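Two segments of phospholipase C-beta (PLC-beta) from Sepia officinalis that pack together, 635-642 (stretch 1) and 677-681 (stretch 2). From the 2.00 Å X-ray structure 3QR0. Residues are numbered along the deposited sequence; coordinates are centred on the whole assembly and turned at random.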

# COMPACT_ATOMS: atom_id res chain seq x y z
N ARG A 635 15.30 -22.52 -17.13
CA ARG A 635 15.33 -21.39 -18.05
C ARG A 635 13.90 -20.89 -18.23
O ARG A 635 12.99 -21.69 -18.41
CB ARG A 635 15.90 -21.80 -19.41
CG ARG A 635 17.38 -22.15 -19.38
CD ARG A 635 18.26 -20.91 -19.29
NE ARG A 635 18.52 -20.30 -20.59
CZ ARG A 635 19.28 -19.23 -20.79
NH1 ARG A 635 19.87 -18.62 -19.76
NH2 ARG A 635 19.46 -18.75 -22.01
N PHE A 636 13.72 -19.57 -18.15
CA PHE A 636 12.40 -18.96 -18.25
C PHE A 636 12.43 -17.71 -19.14
O PHE A 636 13.17 -16.77 -18.88
CB PHE A 636 11.88 -18.59 -16.86
CG PHE A 636 10.61 -17.79 -16.88
CD1 PHE A 636 9.46 -18.31 -17.44
CD2 PHE A 636 10.57 -16.50 -16.36
CE1 PHE A 636 8.28 -17.58 -17.47
CE2 PHE A 636 9.40 -15.76 -16.38
CZ PHE A 636 8.24 -16.30 -16.94
N ASP A 637 11.61 -17.73 -20.19
CA ASP A 637 11.44 -16.59 -21.08
C ASP A 637 10.15 -15.87 -20.68
O ASP A 637 9.05 -16.39 -20.90
CB ASP A 637 11.38 -17.06 -22.54
CG ASP A 637 11.22 -15.92 -23.53
OD1 ASP A 637 11.14 -14.75 -23.12
OD2 ASP A 637 11.18 -16.21 -24.75
N PRO A 638 10.27 -14.67 -20.06
CA PRO A 638 9.07 -13.93 -19.66
C PRO A 638 8.20 -13.44 -20.81
O PRO A 638 7.09 -12.98 -20.57
CB PRO A 638 9.64 -12.74 -18.88
CG PRO A 638 11.04 -12.62 -19.31
CD PRO A 638 11.49 -14.01 -19.58
N PHE A 639 8.67 -13.55 -22.05
CA PHE A 639 7.85 -13.25 -23.22
C PHE A 639 7.10 -14.46 -23.77
O PHE A 639 6.47 -14.37 -24.82
CB PHE A 639 8.71 -12.63 -24.32
CG PHE A 639 9.27 -11.29 -23.96
CD1 PHE A 639 8.47 -10.15 -24.04
CD2 PHE A 639 10.57 -11.16 -23.52
CE1 PHE A 639 8.97 -8.92 -23.70
CE2 PHE A 639 11.08 -9.93 -23.17
CZ PHE A 639 10.28 -8.81 -23.26
N THR A 640 7.15 -15.58 -23.05
CA THR A 640 6.43 -16.79 -23.46
C THR A 640 4.93 -16.53 -23.53
O THR A 640 4.39 -15.79 -22.71
CB THR A 640 6.71 -17.98 -22.51
OG1 THR A 640 6.01 -19.14 -22.98
CG2 THR A 640 6.24 -17.67 -21.09
N GLU A 641 4.27 -17.14 -24.52
CA GLU A 641 2.82 -17.07 -24.66
C GLU A 641 2.18 -18.43 -24.38
O GLU A 641 0.97 -18.62 -24.59
CB GLU A 641 2.44 -16.60 -26.06
CG GLU A 641 3.15 -15.32 -26.49
CD GLU A 641 2.62 -14.78 -27.80
OE1 GLU A 641 1.45 -14.33 -27.82
OE2 GLU A 641 3.36 -14.81 -28.81
N SER A 642 2.98 -19.38 -23.91
CA SER A 642 2.51 -20.74 -23.64
C SER A 642 2.73 -21.08 -22.18
O SER A 642 3.47 -20.39 -21.46
CB SER A 642 3.26 -21.73 -24.53
OG SER A 642 4.66 -21.64 -24.30
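Stretch 2, residues 677-681: GLPTD

Leu-678 is the apolar centre of this contact. Its CA-to-CB bond points toward stretch 1, and the side chain, in the m, t rotamer, sets both methyls against the same neighbours. CD1 and CD2 each lie 3.9 Å from Phe-636 CZ, CD1 at the ring edge and near its plane, and both approach Pro-638 O, CD2 at 3.6 Å and CD1 at 4.0 Å. CD1 also lies 4.3 Å from Thr-640 CG2, and CD2 4.1 Å from Pro-638 CB. One branched side chain thus touches three residues of a segment that has no regular helix or strand. Phe-636 reaches this site by length: its CA-to-CB bond points sideways, but with chi1 at t the end of the ring comes nearer to stretch 2.

Part of the surface that receives Leu-678, Pro-638 and Thr-640, belongs to a type I beta turn from Asp-637 to Thr-640; Phe-636 comes just before it. The turn is closed by the backbone hydrogen bond from Thr-640 N to Asp-637 O at 3.0 Å, and the side chain of Asp-637 adds a second brace, its OD1 accepting from Phe-639 N at 2.9 Å. Asp-637 itself does not touch stretch 2; its part in the contact is indirect, helping to hold the turn against which the other segment packs.

One residue further along, Pro-679 continues the apolar layer. Its CD lies 3.4 Å from Pro-638 O, and its CG is 4.1 Å from Phe-639 CD1, approaching that ring obliquely. The CA-to-CB bond of Phe-639 points away from stretch 2, yet the end of its side chain comes back close enough to make this contact.

The two chains run in the same general sense through the contact. The nearest CA atoms pair Pro-638 with Leu-678 at 6.3 Å, Phe-639 with Pro-679 at 6.5 Å, and Glu-641 with Thr-680 at 5.7 Å, so stretch 1 advances three residues while stretch 2 advances two. Stretch 2 enters as loop and passes into a short 3-10 segment, 679-681, where Asp-681 N donates to Leu-678 O at 2.8 Å.

Toward the polar edge, Thr-680 takes over. Its CG2 packs 3.4 Å from Thr-640 O, while its OG1 lies 3.8 Å from Glu-641 CA. No direct hydrogen bond crosses between the stretches; water does the joining. Water 1 donates to Pro-638 O and to Thr-640 O, both at 2.8 Å, and accepts from Thr-680 N at 3.1 Å, so a single molecule ties two carbonyls of stretch 1 to one amide of stretch 2. Further out, water 2 donates to Glu-641 OE1 at 2.5 Å and is hydrogen-bonded to Thr-680 OG1 at 2.7 Å, linking the two side chains. At the end of stretch 1, Ser-642 makes no contact with stretch 2, but its N donates to Thr-640 OG1 at 3.2 Å.

The rule to read here is economical: over 292 Å² of buried surface, side chains of stretch 2 supply the fit, packing on both side chains and backbone carbonyls of stretch 1, and water supplies the polar links.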

# COMPACT_ATOMS: atom_id res chain seq x y z
N GLY A 677 0.85 -8.60 -15.32
CA GLY A 677 1.73 -9.72 -15.02
C GLY A 677 2.70 -9.87 -16.16
O GLY A 677 3.26 -8.88 -16.62
N LEU A 678 2.89 -11.09 -16.64
CA LEU A 678 3.64 -11.29 -17.88
C LEU A 678 2.95 -10.52 -19.00
O LEU A 678 1.74 -10.29 -18.94
CB LEU A 678 3.72 -12.78 -18.25
CG LEU A 678 4.60 -13.69 -17.39
CD1 LEU A 678 4.72 -15.05 -18.05
CD2 LEU A 678 5.98 -13.09 -17.16
N PRO A 679 3.71 -10.11 -20.02
CA PRO A 679 3.10 -9.40 -21.15
C PRO A 679 1.88 -10.14 -21.72
O PRO A 679 0.87 -9.50 -21.99
CB PRO A 679 4.23 -9.33 -22.17
CG PRO A 679 5.46 -9.32 -21.36
CD PRO A 679 5.18 -10.17 -20.15
N THR A 680 1.98 -11.46 -21.86
CA THR A 680 0.87 -12.26 -22.39
C THR A 680 -0.36 -12.29 -21.48
O THR A 680 -1.46 -12.60 -21.93
CB THR A 680 1.33 -13.72 -22.68
OG1 THR A 680 0.38 -14.36 -23.55
CG2 THR A 680 1.47 -14.52 -21.39
N ASP A 681 -0.18 -11.97 -20.20
CA ASP A 681 -1.28 -11.94 -19.22
C ASP A 681 -1.74 -10.53 -18.87
O ASP A 681 -2.65 -10.36 -18.05
CB ASP A 681 -0.84 -12.63 -17.92
CG ASP A 681 -0.56 -14.12 -18.11
OD1 ASP A 681 -1.15 -14.73 -19.01
OD2 ASP A 681 0.25 -14.67 -17.33
O HOH W 1 4.64 -13.10 -21.89
O HOH W 2 0.52 -13.03 -25.90